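Long-range contacts in endoglucanase (PDB 6WQP), which probably hydrolyses beta-1,4-glucosidic bonds of cellulose and related glucans, as a glycoside hydrolase family 5 enzyme: residues P77-D82 with N117-N122; A215-T220 with Q271-S276; Y246-N251 with N298-W303. All coordinates share one frame; numbering follows the deposited sequence.

The chain folds as an eight-stranded (beta/alpha)8 barrel, and the three contacts follow it from the second strand to the helix after the seventh. Interaction 1 comes first, closing a 34-residue loop that holds helix 94-108 and most of strand 113-117 and pairing the segments that leave neighbouring strands 73-76 and 113-117. It is complete before the others open. Interaction 2 joins the lead-in to helix 219-224 with helix 260-278 across 50 residues, and interaction 3 joins short helix 246-249 with helix 297-313 across 46. These two cross: 246-251 lies between 215-220 and 271-276, and 298-303 follows both. Their centres lie about 20 Å apart, and together they link the successive units of strands five to seven.

Interaction 1: P77-D82 with N117-N122; sequences PVSWID and NIHHEN. With NA (sodium ion), chain F.
Trp80 and Asn117 meet where two loops leave neighbouring strands, 73-76 and 113-117, of the (beta/alpha)8 barrel. Among the hydrogen bonds, Trp80 NE1 gives an almost straight one (177°) to Asn117 O, 2.9 Å away, reaching a lone pair in the carbonyl plane. The Asn117 amide works both ways: OD1 takes Val78 N at 3.0 Å, and ND2 donates in the ring plane of His119 to ND1 at 3.2 Å, which helps set the imidazole's rotation. Asn117 CG sits between the backbone N and the carbonyl carbon (chi1 76°), turning the amide back onto the first loop. Glu121 OE2 receives Trp80 N at 2.8 Å from above the carboxylate plane and, weakly, Ile81 N; its OE1 is held by Trp124. Ser79 OG accepts His120 N and also bonds Asp34 O.

Apolar contacts fill in between. Pro77 CB lies over one face of His119 as a CH-pi contact, 3.6 Å from the ring centroid, and Ile118 CG2 lies 3.6 Å from Trp80 CD1. Helices 94-108 and 129-149 pack around Trp80. A sodium ion binds Ile81 O at 2.5 Å, with Thr84 O and four waters completing its shell.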
ATOM      1  N   PRO A  77      -5.299   3.176  -0.992  1.00 12.79           N
ATOM      2  CA  PRO A  77      -4.823   3.730   0.284  1.00 11.93           C
ATOM      3  C   PRO A  77      -5.875   4.663   0.860  1.00 12.24           C
ATOM      4  O   PRO A  77      -6.431   5.503   0.148  1.00 14.98           O
ATOM      5  CB  PRO A  77      -3.544   4.485  -0.101  1.00 13.39           C
ATOM      6  CG  PRO A  77      -3.745   4.838  -1.554  1.00 12.97           C
ATOM      7  CD  PRO A  77      -4.552   3.703  -2.147  1.00 10.88           C
ATOM      8  N   VAL A  78      -6.167   4.497   2.147  1.00 11.12           N
ATOM      9  CA  VAL A  78      -7.226   5.264   2.794  1.00  9.15           C
ATOM     10  C   VAL A  78      -6.698   5.828   4.097  1.00 17.37           C
ATOM     11  O   VAL A  78      -6.278   5.071   4.981  1.00 13.96           O
ATOM     12  CB  VAL A  78      -8.481   4.416   3.049  1.00 11.92           C
ATOM     13  CG1 VAL A  78      -9.509   5.233   3.843  1.00 11.49           C
ATOM     14  CG2 VAL A  78      -9.085   3.933   1.768  1.00 10.40           C
ATOM     15  N   SER A  79      -6.757   7.148   4.236  1.00 13.21           N
ATOM     16  CA  SER A  79      -6.488   7.804   5.505  1.00  9.85           C
ATOM     17  C   SER A  79      -7.811   8.029   6.227  1.00 15.52           C
ATOM     18  O   SER A  79      -8.716   8.667   5.685  1.00 15.46           O
ATOM     19  CB  SER A  79      -5.728   9.109   5.302  1.00 11.42           C
ATOM     20  OG  SER A  79      -4.433   8.842   4.780  1.00 12.84           O
ATOM     21  N   TRP A  80      -7.925   7.475   7.431  1.00 12.69           N
ATOM     22  CA  TRP A  80      -9.159   7.516   8.205  1.00 12.90           C
ATOM     23  C   TRP A  80      -9.153   8.593   9.288  1.00 15.69           C
ATOM     24  O   TRP A  80     -10.218   8.919   9.812  1.00 16.48           O
ATOM     25  CB  TRP A  80      -9.417   6.147   8.858  1.00 13.44           C
ATOM     26  CG  TRP A  80      -9.455   5.012   7.863  1.00 10.80           C
ATOM     27  CD1 TRP A  80      -8.387   4.339   7.344  1.00 11.89           C
ATOM     28  CD2 TRP A  80     -10.623   4.423   7.279  1.00 11.11           C
ATOM     29  NE1 TRP A  80      -8.816   3.383   6.461  1.00 15.23           N
ATOM     30  CE2 TRP A  80     -10.184   3.408   6.408  1.00 14.35           C
ATOM     31  CE3 TRP A  80     -11.993   4.661   7.399  1.00 11.72           C
ATOM     32  CZ2 TRP A  80     -11.060   2.632   5.661  1.00 16.63           C
ATOM     33  CZ3 TRP A  80     -12.868   3.881   6.667  1.00 11.88           C
ATOM     34  CH2 TRP A  80     -12.399   2.882   5.799  1.00 14.59           C
ATOM     35  N   ILE A  81      -7.990   9.175   9.602  1.00 14.92           N
ATOM     36  CA  ILE A  81      -7.859  10.002  10.800  1.00 18.65           C
ATOM     37  C   ILE A  81      -8.840  11.173  10.785  1.00 15.86           C
ATOM     38  O   ILE A  81      -9.467  11.485  11.803  1.00 18.04           O
ATOM     39  CB  ILE A  81      -6.410  10.488  10.955  1.00 21.05           C
ATOM     40  CG1 ILE A  81      -6.297  11.414  12.167  1.00 20.06           C
ATOM     41  CG2 ILE A  81      -5.941  11.205   9.691  1.00 18.84           C
ATOM     42  CD1 ILE A  81      -4.874  11.685  12.583  1.00 22.07           C
ATOM     43  N   ASP A  82      -8.970  11.859   9.643  1.00 14.75           N
ATOM     44  CA  ASP A  82      -9.849  13.030   9.583  1.00 17.54           C
ATOM     45  C   ASP A  82     -11.324  12.659   9.601  1.00 14.23           C
ATOM     46  O   ASP A  82     -12.171  13.563   9.676  1.00 20.05           O
ATOM     47  CB  ASP A  82      -9.537  13.859   8.332  1.00 21.50           C
ATOM     48  CG  ASP A  82      -8.135  14.438   8.346  1.00 22.74           C
ATOM     49  OD1 ASP A  82      -7.680  14.898   9.409  1.00 16.90           O
ATOM     50  OD2 ASP A  82      -7.489  14.430   7.277  1.00 22.57           O
ATOM     51  N   ASN A 117      -6.447  -0.358   3.046  1.00 17.80           N
ATOM     52  CA  ASN A 117      -5.632  -0.230   4.247  1.00  9.69           C
ATOM     53  C   ASN A 117      -6.075   0.898   5.168  1.00 12.80           C
ATOM     54  O   ASN A 117      -7.127   1.494   4.957  1.00 13.72           O
ATOM     55  CB  ASN A 117      -4.155  -0.012   3.882  1.00 10.59           C
ATOM     56  CG  ASN A 117      -3.843   1.414   3.399  1.00 11.94           C
ATOM     57  OD1 ASN A 117      -4.654   2.346   3.517  1.00 11.54           O
ATOM     58  ND2 ASN A 117      -2.643   1.588   2.866  1.00 13.75           N
ATOM     59  N   ILE A 118      -5.282   1.182   6.204  1.00 12.77           N
ATOM     60  CA  ILE A 118      -5.233   2.504   6.828  1.00 10.55           C
ATOM     61  C   ILE A 118      -3.896   3.108   6.431  1.00 12.31           C
ATOM     62  O   ILE A 118      -2.902   2.380   6.307  1.00 16.92           O
ATOM     63  CB  ILE A 118      -5.407   2.472   8.362  1.00 12.67           C
ATOM     64  CG1 ILE A 118      -4.133   2.028   9.082  1.00 17.10           C
ATOM     65  CG2 ILE A 118      -6.585   1.582   8.740  1.00 10.26           C
ATOM     66  CD1 ILE A 118      -4.358   1.762  10.561  1.00 18.37           C
ATOM     67  N   HIS A 119      -3.862   4.427   6.202  1.00 12.76           N
ATOM     68  CA  HIS A 119      -2.718   5.034   5.531  1.00 12.85           C
ATOM     69  C   HIS A 119      -2.091   6.079   6.435  1.00 15.77           C
ATOM     70  O   HIS A 119      -1.276   5.732   7.303  1.00 16.07           O
ATOM     71  CB  HIS A 119      -3.136   5.562   4.149  1.00 14.93           C
ATOM     72  CG  HIS A 119      -2.011   5.632   3.159  1.00 13.38           C
ATOM     73  ND1 HIS A 119      -1.486   4.519   2.537  1.00 14.37           N
ATOM     74  CD2 HIS A 119      -1.311   6.688   2.682  1.00 13.63           C
ATOM     75  CE1 HIS A 119      -0.518   4.885   1.716  1.00 12.28           C
ATOM     76  NE2 HIS A 119      -0.386   6.196   1.791  1.00 12.59           N
ATOM     77  N   HIS A 120      -2.382   7.372   6.264  1.00 12.94           N
ATOM     78  CA  HIS A 120      -1.613   8.397   6.978  1.00 13.86           C
ATOM     79  C   HIS A 120      -2.180   8.622   8.380  1.00 12.99           C
ATOM     80  O   HIS A 120      -2.812   9.641   8.689  1.00 13.80           O
ATOM     81  CB  HIS A 120      -1.577   9.710   6.206  1.00 14.29           C
ATOM     82  CG  HIS A 120      -0.806   9.635   4.926  1.00 14.26           C
ATOM     83  ND1 HIS A 120       0.442   9.051   4.844  1.00 14.44           N
ATOM     84  CD2 HIS A 120      -1.104  10.071   3.680  1.00 15.26           C
ATOM     85  CE1 HIS A 120       0.872   9.124   3.594  1.00 19.27           C
ATOM     86  NE2 HIS A 120      -0.047   9.737   2.869  1.00 15.95           N
ATOM     87  N   GLU A 121      -1.895   7.657   9.261  1.00 12.81           N
ATOM     88  CA  GLU A 121      -2.422   7.663  10.614  1.00 15.36           C
ATOM     89  C   GLU A 121      -1.373   8.059  11.646  1.00 14.52           C
ATOM     90  O   GLU A 121      -1.611   7.901  12.845  1.00 16.25           O
ATOM     91  CB  GLU A 121      -2.993   6.281  10.946  1.00 15.56           C
ATOM     92  CG  GLU A 121      -4.097   5.824   9.976  1.00 17.25           C
ATOM     93  CD  GLU A 121      -5.294   6.753   9.973  1.00 20.48           C
ATOM     94  OE1 GLU A 121      -5.924   6.914  11.029  1.00 14.83           O
ATOM     95  OE2 GLU A 121      -5.607   7.342   8.912  1.00 19.10           O
ATOM     96  N   ASN A 122      -0.237   8.614  11.205  1.00 17.89           N
ATOM     97  CA  ASN A 122       0.942   8.739  12.066  1.00 15.81           C
ATOM     98  C   ASN A 122       0.735   9.694  13.228  1.00 20.63           C
ATOM     99  O   ASN A 122       1.503   9.638  14.195  1.00 21.98           O
ATOM    100  CB  ASN A 122       2.139   9.207  11.241  1.00 27.51           C
ATOM    101  CG  ASN A 122       2.404   8.321  10.053  1.00 35.71           C
ATOM    102  OD1 ASN A 122       2.277   8.766   8.910  1.00 57.68           O
ATOM    103  ND2 ASN A 122       2.792   7.088  10.297  1.00 22.16           N
TER
HETATM  104 NA    NA F 404     -10.250  12.610  13.862  1.00 28.48          NA
HETATM  105  O   HOH W   1     -11.836  14.122  12.490  1.00 31.74           O
HETATM  106  O   HOH W   2     -11.247  13.285  16.171  1.00 26.28           O
HETATM  107  O   HOH W   3      -9.042  14.521  13.883  1.00 25.06           O
HETATM  108  O   HOH W   4      -8.980  11.238  15.127  1.00 18.99           O

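Interaction 2: A215-T220 with Q271-S276; sequences ASCSST and QEIYNS
Cys217 points its thiol into the side of helix 260-278, and most of the contact is van der Waals packing round that sulfur. With SG anti to the backbone N (chi1 -178°), the side chain extends straight toward the helix and meets three residues of one helical face. SG lies 3.8 Å from Ile273 CA and 3.9 Å from Ile273 CG1, the latter an apolar side-chain contact. From the next turn along, Ser276 OG approaches SG to 3.7 Å, and Glu272 CG flanks it at 3.9 Å. Ile240 of strand 236-241 touches both Cys217 and Ile273, joining the contact to the barrel wall, and Val222 of helix 219-224 touches both Cys217 and Ser276.

The polar part involves no direct hydrogen bond between the segments. Ser276 OG turns back on its own helix and donates to Glu272 O at 2.8 Å, while Ser276 N bonds the same oxygen from the opposite face of the carbonyl plane. Two donors thus grip this one acceptor. Glu272, extended beyond CG, reaches past Cys217 toward the start of helix 219-224. A water bridges the remaining distance: it donates to Glu272 OE2 at 2.5 Å and accepts a weak, long bond from Ser219 N. Such a carboxylate near a helix N terminus would probably interact favourably with the helix dipole, the hydrogen-bonded link being made by the water.

Ser218 is the N-cap of helix 219-224, and its backbone N is bonded to Thr221 OG1. The arrangement, in which a segment after one barrel strand lies against the helix following the next strand, is that of neighbouring beta-alpha units on the outer layer of a TIM barrel.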
ATOM      1  N   ALA A 215       7.505  -0.013   6.090  1.00 11.87           N
ATOM      2  CA  ALA A 215       7.440  -0.879   4.899  1.00 11.76           C
ATOM      3  C   ALA A 215       8.801  -0.967   4.217  1.00 17.17           C
ATOM      4  O   ALA A 215       8.895  -1.074   2.988  1.00 16.88           O
ATOM      5  CB  ALA A 215       6.389  -0.410   3.892  1.00 10.65           C
ATOM      6  N   SER A 216       9.870  -0.932   5.005  1.00 15.70           N
ATOM      7  CA  SER A 216      11.225  -0.955   4.475  1.00 18.12           C
ATOM      8  C   SER A 216      11.832  -2.340   4.631  1.00 17.80           C
ATOM      9  O   SER A 216      11.642  -3.000   5.654  1.00 12.82           O
ATOM     10  CB  SER A 216      12.101   0.070   5.189  1.00 19.72           C
ATOM     11  OG  SER A 216      13.430   0.014   4.697  1.00 27.34           O
ATOM     12  N   CYS A 217      12.577  -2.770   3.610  1.00 14.18           N
ATOM     13  CA  CYS A 217      13.361  -3.998   3.683  1.00 13.86           C
ATOM     14  C   CYS A 217      14.821  -3.623   3.928  1.00 20.31           C
ATOM     15  O   CYS A 217      15.488  -3.075   3.044  1.00 18.00           O
ATOM     16  CB  CYS A 217      13.217  -4.835   2.418  1.00 16.18           C
ATOM     17  SG  CYS A 217      14.127  -6.418   2.460  1.00 18.44           S
ATOM     18  N   SER A 218      15.303  -3.906   5.139  1.00 17.13           N
ATOM     19  CA  SER A 218      16.704  -3.731   5.494  1.00 16.91           C
ATOM     20  C   SER A 218      17.060  -4.768   6.551  1.00 14.85           C
ATOM     21  O   SER A 218      16.188  -5.428   7.123  1.00 19.53           O
ATOM     22  CB  SER A 218      16.997  -2.328   6.020  1.00 21.06           C
ATOM     23  OG  SER A 218      16.379  -2.147   7.289  1.00 21.73           O
ATOM     24  N   SER A 219      18.358  -4.874   6.837  1.00 21.02           N
ATOM     25  CA  SER A 219      18.817  -5.841   7.830  1.00 17.28           C
ATOM     26  C   SER A 219      18.121  -5.641   9.170  1.00 19.98           C
ATOM     27  O   SER A 219      17.685  -6.608   9.803  1.00 17.73           O
ATOM     28  CB  SER A 219      20.335  -5.727   8.011  1.00 28.76           C
ATOM     29  OG  SER A 219      21.015  -5.933   6.788  1.00 39.80           O
ATOM     30  N   THR A 220      18.005  -4.394   9.620  1.00 20.72           N
ATOM     31  CA  THR A 220      17.438  -4.165  10.945  1.00 23.52           C
ATOM     32  C   THR A 220      15.923  -4.348  10.953  1.00 16.93           C
ATOM     33  O   THR A 220      15.379  -4.943  11.893  1.00 18.88           O
ATOM     34  CB  THR A 220      17.817  -2.776  11.455  1.00 42.17           C
ATOM     35  OG1 THR A 220      17.066  -1.773  10.764  1.00 59.60           O
ATOM     36  CG2 THR A 220      19.311  -2.531  11.243  1.00 39.97           C
ATOM     37  N   GLN A 271      16.620  -8.829  -4.817  1.00 17.06           N
ATOM     38  CA  GLN A 271      17.055 -10.105  -4.260  1.00 18.93           C
ATOM     39  C   GLN A 271      16.929 -10.106  -2.741  1.00 16.22           C
ATOM     40  O   GLN A 271      16.522 -11.116  -2.145  1.00 19.93           O
ATOM     41  CB  GLN A 271      18.489 -10.400  -4.680  1.00 18.97           C
ATOM     42  CG  GLN A 271      19.012 -11.687  -4.098  1.00 31.61           C
ATOM     43  CD  GLN A 271      20.366 -12.058  -4.651  1.00 51.48           C
ATOM     44  OE1 GLN A 271      21.375 -11.444  -4.315  1.00 59.18           O
ATOM     45  NE2 GLN A 271      20.395 -13.060  -5.515  1.00 51.44           N
ATOM     46  N   GLU A 272      17.275  -8.986  -2.093  1.00 15.10           N
ATOM     47  CA  GLU A 272      17.175  -8.932  -0.634  1.00 15.81           C
ATOM     48  C   GLU A 272      15.729  -9.078  -0.174  1.00 16.11           C
ATOM     49  O   GLU A 272      15.454  -9.728   0.847  1.00 16.57           O
ATOM     50  CB  GLU A 272      17.781  -7.628  -0.111  1.00 19.99           C
ATOM     51  CG  GLU A 272      17.685  -7.452   1.405  1.00 24.46           C
ATOM     52  CD  GLU A 272      18.369  -6.190   1.904  1.00 48.05           C
ATOM     53  OE1 GLU A 272      18.137  -5.113   1.320  1.00 52.86           O
ATOM     54  OE2 GLU A 272      19.135  -6.279   2.888  1.00 51.89           O
ATOM     55  N   ILE A 273      14.791  -8.477  -0.904  1.00 14.19           N
ATOM     56  CA  ILE A 273      13.381  -8.640  -0.558  1.00 16.29           C
ATOM     57  C   ILE A 273      12.994 -10.107  -0.622  1.00 16.45           C
ATOM     58  O   ILE A 273      12.319 -10.632   0.275  1.00 15.09           O
ATOM     59  CB  ILE A 273      12.491  -7.768  -1.466  1.00 14.67           C
ATOM     60  CG1 ILE A 273      12.825  -6.297  -1.241  1.00 15.96           C
ATOM     61  CG2 ILE A 273      11.018  -8.039  -1.189  1.00 15.93           C
ATOM     62  CD1 ILE A 273      12.022  -5.335  -2.079  1.00 17.35           C
ATOM     63  N   TYR A 274      13.433 -10.804  -1.672  1.00 14.06           N
ATOM     64  CA  TYR A 274      13.113 -12.222  -1.779  1.00 13.28           C
ATOM     65  C   TYR A 274      13.769 -13.021  -0.657  1.00 13.50           C
ATOM     66  O   TYR A 274      13.128 -13.858  -0.014  1.00 18.27           O
ATOM     67  CB  TYR A 274      13.557 -12.775  -3.128  1.00 14.52           C
ATOM     68  CG  TYR A 274      13.386 -14.271  -3.192  1.00 16.32           C
ATOM     69  CD1 TYR A 274      12.124 -14.832  -3.324  1.00 16.64           C
ATOM     70  CD2 TYR A 274      14.478 -15.125  -3.075  1.00 16.35           C
ATOM     71  CE1 TYR A 274      11.952 -16.199  -3.364  1.00 25.08           C
ATOM     72  CE2 TYR A 274      14.314 -16.497  -3.113  1.00 14.38           C
ATOM     73  CZ  TYR A 274      13.047 -17.028  -3.253  1.00 21.49           C
ATOM     74  OH  TYR A 274      12.880 -18.394  -3.296  1.00 22.03           O
ATOM     75  N   ASN A 275      15.065 -12.800  -0.437  1.00 15.81           N
ATOM     76  CA  ASN A 275      15.786 -13.598   0.543  1.00 14.10           C
ATOM     77  C   ASN A 275      15.238 -13.369   1.941  1.00 17.39           C
ATOM     78  O   ASN A 275      15.268 -14.285   2.775  1.00 14.93           O
ATOM     79  CB  ASN A 275      17.281 -13.275   0.499  1.00 16.89           C
ATOM     80  CG  ASN A 275      17.963 -13.803  -0.757  1.00 21.48           C
ATOM     81  OD1 ASN A 275      17.367 -14.548  -1.537  1.00 24.38           O
ATOM     82  ND2 ASN A 275      19.220 -13.426  -0.945  1.00 22.09           N
ATOM     83  N   SER A 276      14.707 -12.174   2.203  1.00 15.59           N
ATOM     84  CA  SER A 276      14.215 -11.851   3.535  1.00 13.55           C
ATOM     85  C   SER A 276      12.871 -12.517   3.822  1.00 16.36           C
ATOM     86  O   SER A 276      12.608 -12.921   4.962  1.00 18.29           O
ATOM     87  CB  SER A 276      14.087 -10.330   3.695  1.00 13.45           C
ATOM     88  OG  SER A 276      15.351  -9.685   3.688  1.00 15.95           O
TER
HETATM   89  O   HOH W   5      20.079  -4.244   4.022  1.00 39.09           O

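Interaction 3: Y246-N251 with N298-W303; sequences YNFALN and NGRVLW
Phe248 drives its ring against Trp303 and the helix backbone beside it. CE2 does most of the touching, 3.4 Å from both Trp303 CG and Trp303 CB. The two rings are oblique, with the phenyl and indole five-membered rings at 42° and centroids 5.1 Å apart. At the far end of the phenyl, CZ lies 3.8 Å from Gly299 O and 4.0 Å from Arg300 CG, while Arg300 N lies at the ring edge, in its plane. Both side chains have CG anti to the backbone N (chi1 170° for Phe248, 167° for Trp303), which points each toward the other helix, Phe248 reaching as far as the helix 297-313 backbone. Ala249 CB adds a looser contact, 4.3 Å from Trp303 NE1.

In the next shell, Phe258 meets both rings, edge-to-face with Trp303. Trp303 NE1 bonds Ser244 O just before helix 246-249, helping to set the indole's orientation. Arg300 NH1 bonds Ala291 O, and its guanidinium makes a cation-pi contact with Tyr345. Lys294 NZ bonds Phe248 O and Asn251 O. No hydrogen bond joins the segments, so dispersion and exclusion of water probably hold them, while Trp303 NE1 ties helix 297-313 to the lead-in of helix 246-249.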
ATOM      1  N   TYR A 246      17.286   4.368  -5.216  1.00 15.78           N
ATOM      2  CA  TYR A 246      16.807   5.566  -4.535  1.00 19.90           C
ATOM      3  C   TYR A 246      17.174   6.845  -5.274  1.00 18.16           C
ATOM      4  O   TYR A 246      16.346   7.751  -5.426  1.00 16.90           O
ATOM      5  CB  TYR A 246      17.392   5.611  -3.128  1.00 20.03           C
ATOM      6  CG  TYR A 246      17.210   6.940  -2.437  1.00 17.96           C
ATOM      7  CD1 TYR A 246      16.021   7.244  -1.798  1.00 24.63           C
ATOM      8  CD2 TYR A 246      18.227   7.889  -2.422  1.00 18.32           C
ATOM      9  CE1 TYR A 246      15.844   8.450  -1.163  1.00 24.67           C
ATOM     10  CE2 TYR A 246      18.060   9.098  -1.782  1.00 22.35           C
ATOM     11  CZ  TYR A 246      16.866   9.378  -1.156  1.00 21.19           C
ATOM     12  OH  TYR A 246      16.683  10.586  -0.522  1.00 23.79           O
ATOM     13  N   ASN A 247      18.434   6.971  -5.683  1.00 19.25           N
ATOM     14  CA  ASN A 247      18.877   8.245  -6.231  1.00 19.65           C
ATOM     15  C   ASN A 247      18.165   8.555  -7.534  1.00 20.38           C
ATOM     16  O   ASN A 247      17.929   9.725  -7.851  1.00 23.38           O
ATOM     17  CB  ASN A 247      20.384   8.242  -6.455  1.00 26.21           C
ATOM     18  CG  ASN A 247      20.931   9.635  -6.641  1.00 26.20           C
ATOM     19  OD1 ASN A 247      20.584  10.548  -5.890  1.00 26.64           O
ATOM     20  ND2 ASN A 247      21.770   9.818  -7.651  1.00 27.65           N
ATOM     21  N   PHE A 248      17.819   7.524  -8.292  1.00 17.53           N
ATOM     22  CA  PHE A 248      17.143   7.703  -9.570  1.00 16.60           C
ATOM     23  C   PHE A 248      15.634   7.761  -9.415  1.00 19.62           C
ATOM     24  O   PHE A 248      14.980   8.580 -10.069  1.00 18.08           O
ATOM     25  CB  PHE A 248      17.526   6.559 -10.507  1.00 16.72           C
ATOM     26  CG  PHE A 248      16.710   6.495 -11.765  1.00 16.62           C
ATOM     27  CD1 PHE A 248      17.061   7.253 -12.863  1.00 22.33           C
ATOM     28  CD2 PHE A 248      15.620   5.642 -11.855  1.00 15.97           C
ATOM     29  CE1 PHE A 248      16.329   7.187 -14.036  1.00 19.75           C
ATOM     30  CE2 PHE A 248      14.884   5.565 -13.021  1.00 16.26           C
ATOM     31  CZ  PHE A 248      15.239   6.338 -14.114  1.00 16.56           C
ATOM     32  N   ALA A 249      15.067   6.923  -8.556  1.00 15.72           N
ATOM     33  CA  ALA A 249      13.625   6.719  -8.567  1.00 16.29           C
ATOM     34  C   ALA A 249      12.878   7.618  -7.598  1.00 19.08           C
ATOM     35  O   ALA A 249      11.711   7.950  -7.853  1.00 18.05           O
ATOM     36  CB  ALA A 249      13.299   5.257  -8.251  1.00 16.32           C
ATOM     37  N   LEU A 250      13.509   8.019  -6.495  1.00 20.67           N
ATOM     38  CA  LEU A 250      12.815   8.706  -5.415  1.00 20.15           C
ATOM     39  C   LEU A 250      13.380  10.073  -5.067  1.00 21.88           C
ATOM     40  O   LEU A 250      12.629  10.919  -4.574  1.00 23.02           O
ATOM     41  CB  LEU A 250      12.836   7.844  -4.150  1.00 16.60           C
ATOM     42  CG  LEU A 250      12.041   8.383  -2.959  1.00 13.62           C
ATOM     43  CD1 LEU A 250      10.589   8.580  -3.323  1.00 21.14           C
ATOM     44  CD2 LEU A 250      12.167   7.441  -1.761  1.00 20.44           C
ATOM     45  N   ASN A 251      14.668  10.312  -5.289  1.00 16.92           N
ATOM     46  CA  ASN A 251      15.305  11.575  -4.925  1.00 22.97           C
ATOM     47  C   ASN A 251      15.088  12.597  -6.037  1.00 27.08           C
ATOM     48  O   ASN A 251      15.612  12.443  -7.144  1.00 23.32           O
ATOM     49  CB  ASN A 251      16.790  11.330  -4.670  1.00 24.33           C
ATOM     50  CG  ASN A 251      17.529  12.566  -4.200  1.00 29.89           C
ATOM     51  OD1 ASN A 251      16.925  13.572  -3.831  1.00 28.89           O
ATOM     52  ND2 ASN A 251      18.858  12.488  -4.207  1.00 29.11           N
ATOM     53  N   ASN A 298      13.356   7.864 -21.638  1.00 19.28           N
ATOM     54  CA  ASN A 298      14.192   6.735 -22.032  1.00 20.03           C
ATOM     55  C   ASN A 298      14.824   6.085 -20.811  1.00 19.72           C
ATOM     56  O   ASN A 298      14.868   4.852 -20.707  1.00 21.06           O
ATOM     57  CB  ASN A 298      15.260   7.194 -23.020  1.00 26.16           C
ATOM     58  CG  ASN A 298      14.663   7.734 -24.304  1.00 34.21           C
ATOM     59  OD1 ASN A 298      15.079   8.777 -24.802  1.00 40.27           O
ATOM     60  ND2 ASN A 298      13.680   7.020 -24.846  1.00 28.51           N
ATOM     61  N   GLY A 299      15.292   6.904 -19.867  1.00 20.98           N
ATOM     62  CA  GLY A 299      15.839   6.361 -18.631  1.00 25.03           C
ATOM     63  C   GLY A 299      14.820   5.551 -17.855  1.00 22.48           C
ATOM     64  O   GLY A 299      15.105   4.439 -17.404  1.00 19.15           O
ATOM     65  N   ARG A 300      13.602   6.093 -17.696  1.00 16.48           N
ATOM     66  CA  ARG A 300      12.599   5.378 -16.919  1.00 15.59           C
ATOM     67  C   ARG A 300      12.112   4.120 -17.634  1.00 15.32           C
ATOM     68  O   ARG A 300      11.703   3.161 -16.973  1.00 15.76           O
ATOM     69  CB  ARG A 300      11.425   6.300 -16.596  1.00 15.44           C
ATOM     70  CG  ARG A 300      11.784   7.487 -15.712  1.00 15.05           C
ATOM     71  CD  ARG A 300      10.570   8.028 -14.937  1.00 17.52           C
ATOM     72  NE  ARG A 300       9.625   8.727 -15.811  1.00 17.17           N
ATOM     73  CZ  ARG A 300       8.365   9.019 -15.483  1.00 18.82           C
ATOM     74  NH1 ARG A 300       7.867   8.682 -14.305  1.00 14.99           N
ATOM     75  NH2 ARG A 300       7.600   9.661 -16.359  1.00 19.79           N
ATOM     76  N   VAL A 301      12.139   4.101 -18.972  1.00 17.81           N
ATOM     77  CA  VAL A 301      11.771   2.890 -19.701  1.00 18.76           C
ATOM     78  C   VAL A 301      12.769   1.773 -19.425  1.00 17.09           C
ATOM     79  O   VAL A 301      12.386   0.623 -19.175  1.00 19.31           O
ATOM     80  CB  VAL A 301      11.658   3.191 -21.211  1.00 17.30           C
ATOM     81  CG1 VAL A 301      11.846   1.924 -22.040  1.00 19.91           C
ATOM     82  CG2 VAL A 301      10.302   3.827 -21.512  1.00 17.06           C
ATOM     83  N   LEU A 302      14.060   2.084 -19.473  1.00 20.71           N
ATOM     84  CA  LEU A 302      15.071   1.080 -19.148  1.00 20.95           C
ATOM     85  C   LEU A 302      14.959   0.650 -17.691  1.00 22.13           C
ATOM     86  O   LEU A 302      15.000  -0.549 -17.387  1.00 20.41           O
ATOM     87  CB  LEU A 302      16.459   1.634 -19.462  1.00 23.02           C
ATOM     88  CG  LEU A 302      16.727   1.904 -20.948  1.00 24.51           C
ATOM     89  CD1 LEU A 302      18.016   2.713 -21.124  1.00 23.08           C
ATOM     90  CD2 LEU A 302      16.800   0.630 -21.774  1.00 28.51           C
ATOM     91  N   TRP A 303      14.803   1.614 -16.780  1.00 15.19           N
ATOM     92  CA  TRP A 303      14.573   1.289 -15.377  1.00 14.04           C
ATOM     93  C   TRP A 303      13.395   0.331 -15.226  1.00 12.04           C
ATOM     94  O   TRP A 303      13.486  -0.689 -14.522  1.00 14.09           O
ATOM     95  CB  TRP A 303      14.343   2.579 -14.580  1.00 15.53           C
ATOM     96  CG  TRP A 303      13.792   2.359 -13.206  1.00 15.52           C
ATOM     97  CD1 TRP A 303      14.498   2.096 -12.076  1.00 19.79           C
ATOM     98  CD2 TRP A 303      12.410   2.371 -12.822  1.00 15.58           C
ATOM     99  NE1 TRP A 303      13.650   1.939 -11.011  1.00 18.52           N
ATOM    100  CE2 TRP A 303      12.360   2.109 -11.439  1.00 17.13           C
ATOM    101  CE3 TRP A 303      11.213   2.584 -13.513  1.00 15.33           C
ATOM    102  CZ2 TRP A 303      11.160   2.045 -10.736  1.00 14.65           C
ATOM    103  CZ3 TRP A 303      10.024   2.516 -12.814  1.00 15.49           C
ATOM    104  CH2 TRP A 303      10.007   2.247 -11.439  1.00 14.91           C
TER